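Local coordinates for PhnB-like domain-containing protein (Pseudomonas aeruginosa, PDB 1U69), which is of unknown function but belongs to a PhnB-like family and is a potential drug-resistance protein, at the interface of chains A and B. Numbering follows the deposited sequence. Chains: chain A/B, hypothetical protein.

The interface of chains A and B. Residues chain A 29, 58-59, 81-84, 89, 123; chain B 5-7.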
# COMPACT_ATOMS: atom_id res chain seq x y z
N PRO A 29 0.33 -0.87 -15.36
CA PRO A 29 -0.48 0.27 -14.96
C PRO A 29 0.16 1.05 -13.81
O PRO A 29 0.98 0.47 -13.06
CB PRO A 29 -1.77 -0.39 -14.47
CG PRO A 29 -1.33 -1.71 -13.98
CD PRO A 29 -0.28 -2.15 -14.95
N VAL A 58 6.70 1.29 -9.83
CA VAL A 58 5.84 0.28 -10.45
C VAL A 58 4.70 -0.14 -9.54
O VAL A 58 4.92 -0.78 -8.53
CB VAL A 58 6.62 -0.98 -10.95
CG1 VAL A 58 7.42 -0.64 -12.17
CG2 VAL A 58 7.53 -1.57 -9.90
N MSE A 59 3.49 0.28 -9.87
CA MSE A 59 2.30 -0.14 -9.14
C MSE A 59 2.43 0.03 -7.62
O MSE A 59 2.14 -0.89 -6.85
CB MSE A 59 1.97 -1.59 -9.50
CG MSE A 59 1.54 -1.76 -10.95
SE MSE A 59 1.48 -3.61 -11.51
CE MSE A 59 3.42 -3.99 -11.72
N GLN A 81 5.44 -9.81 -7.22
CA GLN A 81 4.19 -10.52 -7.42
C GLN A 81 3.07 -9.52 -7.70
O GLN A 81 2.72 -8.71 -6.88
CB GLN A 81 3.84 -11.39 -6.22
CG GLN A 81 2.59 -12.22 -6.44
CD GLN A 81 2.29 -13.13 -5.29
OE1 GLN A 81 2.79 -14.27 -5.23
NE2 GLN A 81 1.47 -12.67 -4.38
N VAL A 82 2.53 -9.59 -8.91
CA VAL A 82 1.54 -8.66 -9.41
C VAL A 82 0.19 -9.34 -9.37
O VAL A 82 0.00 -10.40 -9.96
CB VAL A 82 1.86 -8.22 -10.86
CG1 VAL A 82 0.78 -7.29 -11.37
CG2 VAL A 82 3.25 -7.57 -10.94
N ALA A 83 -0.74 -8.74 -8.64
CA ALA A 83 -2.08 -9.28 -8.47
C ALA A 83 -2.94 -8.86 -9.64
O ALA A 83 -3.01 -7.67 -9.96
CB ALA A 83 -2.68 -8.79 -7.19
N THR A 84 -3.60 -9.81 -10.30
CA THR A 84 -4.47 -9.46 -11.44
C THR A 84 -5.93 -9.80 -11.14
O THR A 84 -6.24 -10.73 -10.40
CB THR A 84 -3.99 -10.13 -12.75
OG1 THR A 84 -3.85 -11.54 -12.58
CG2 THR A 84 -2.60 -9.67 -13.13
N GLU A 89 -6.07 -9.15 -18.12
CA GLU A 89 -4.90 -8.48 -17.56
C GLU A 89 -3.78 -9.49 -17.33
O GLU A 89 -2.61 -9.19 -17.56
CB GLU A 89 -5.23 -7.75 -16.25
CG GLU A 89 -3.99 -7.16 -15.58
CD GLU A 89 -4.29 -6.32 -14.36
OE1 GLU A 89 -5.13 -6.73 -13.54
OE2 GLU A 89 -3.66 -5.25 -14.22
N ARG A 123 -5.68 -12.68 -8.29
CA ARG A 123 -6.12 -12.65 -6.90
C ARG A 123 -6.93 -13.91 -6.55
O ARG A 123 -6.90 -14.38 -5.42
CB ARG A 123 -6.95 -11.40 -6.61
CG ARG A 123 -6.11 -10.15 -6.42
CD ARG A 123 -6.77 -9.07 -5.51
NE ARG A 123 -5.93 -7.87 -5.38
CZ ARG A 123 -5.78 -6.96 -6.34
NH1 ARG A 123 -6.38 -7.12 -7.51
NH2 ARG A 123 -5.00 -5.91 -6.14
N SER B 5 -2.60 -5.45 -1.97
CA SER B 5 -1.52 -4.74 -2.71
C SER B 5 -1.38 -5.24 -4.16
O SER B 5 -1.28 -6.44 -4.42
CB SER B 5 -0.19 -4.89 -1.98
OG SER B 5 -0.25 -4.26 -0.70
N LYS B 6 -1.38 -4.30 -5.10
CA LYS B 6 -1.22 -4.64 -6.51
C LYS B 6 0.13 -5.32 -6.81
O LYS B 6 0.20 -6.24 -7.61
CB LYS B 6 -1.35 -3.36 -7.35
CG LYS B 6 -1.25 -3.57 -8.86
CD LYS B 6 -2.42 -4.36 -9.36
CE LYS B 6 -2.49 -4.38 -10.89
NZ LYS B 6 -3.63 -5.23 -11.31
N ASN B 7 1.19 -4.84 -6.17
CA ASN B 7 2.53 -5.30 -6.45
C ASN B 7 3.20 -5.55 -5.11
O ASN B 7 3.24 -4.66 -4.27
CB ASN B 7 3.30 -4.25 -7.27
CG ASN B 7 4.61 -4.76 -7.81
OD1 ASN B 7 4.88 -5.97 -7.75
ND2 ASN B 7 5.48 -3.85 -8.30
O HOH W 1 0.54 -8.37 -5.19
O HOH W 2 1.83 -2.30 -4.38
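An antiparallel beta bridge between chains joins the amino-terminal end of chain B, where strand 7-13 begins, to the edge of strand 78-84 of chain A, pairing B:Asn7 with A:Val82. The backbone N of A:Ala83 donates to the carbonyl O of B:Lys6 at 2.9 Å, in the carbonyl plane and nearly straight (168° at the hydrogen). B:Lys6 sends its side chain into chain A. Its CG lies anti to the backbone N, and a bend at chi2 (67°) precedes an extended run to the terminal amine. There NZ of B:Lys6 donates a hydrogen bond to the carbonyl O of A:Ala83 at 2.9 Å, nearly along the C=O axis, and forms a salt bridge with A:Glu89 OE2, also at 2.9 Å. The two side chains meet tip to tip, A:Glu89 being extended beyond CG and its OE2 approached from above the carboxylate plane. Carboxylate and carbonyl probably favour a charged B:Lys6, although the nearby A:Arg123 guanidinium may oppose it. Nearer the backbone, CG of B:Lys6 packs 3.8 Å from the selenium SE of A:Met59, a selenomethionine that crosses it obliquely. B:Asn7, with CG anti to its backbone N (chi1 -170°), turns its amide towards A:Val58. ND2 of B:Asn7 donates to the carbonyl O of A:Val58 at 3.1 Å, within the amide plane but above the carbonyl plane. One water joins A:Gln81 O to B:Ser5 O; another joins A:Met59 O to B:Asn7 O. Within chain A, CB of A:Ala83 sits over the centre of the A:Arg123 guanidinium. The segment of chain B thus lies between the edge of strand 78-84 and the turn after strand 51-58, with helix 87-99 supplying the carboxylate; the two-fold repeats this with chains exchanged, though the structure alone does not show whether this pair is the biological unit.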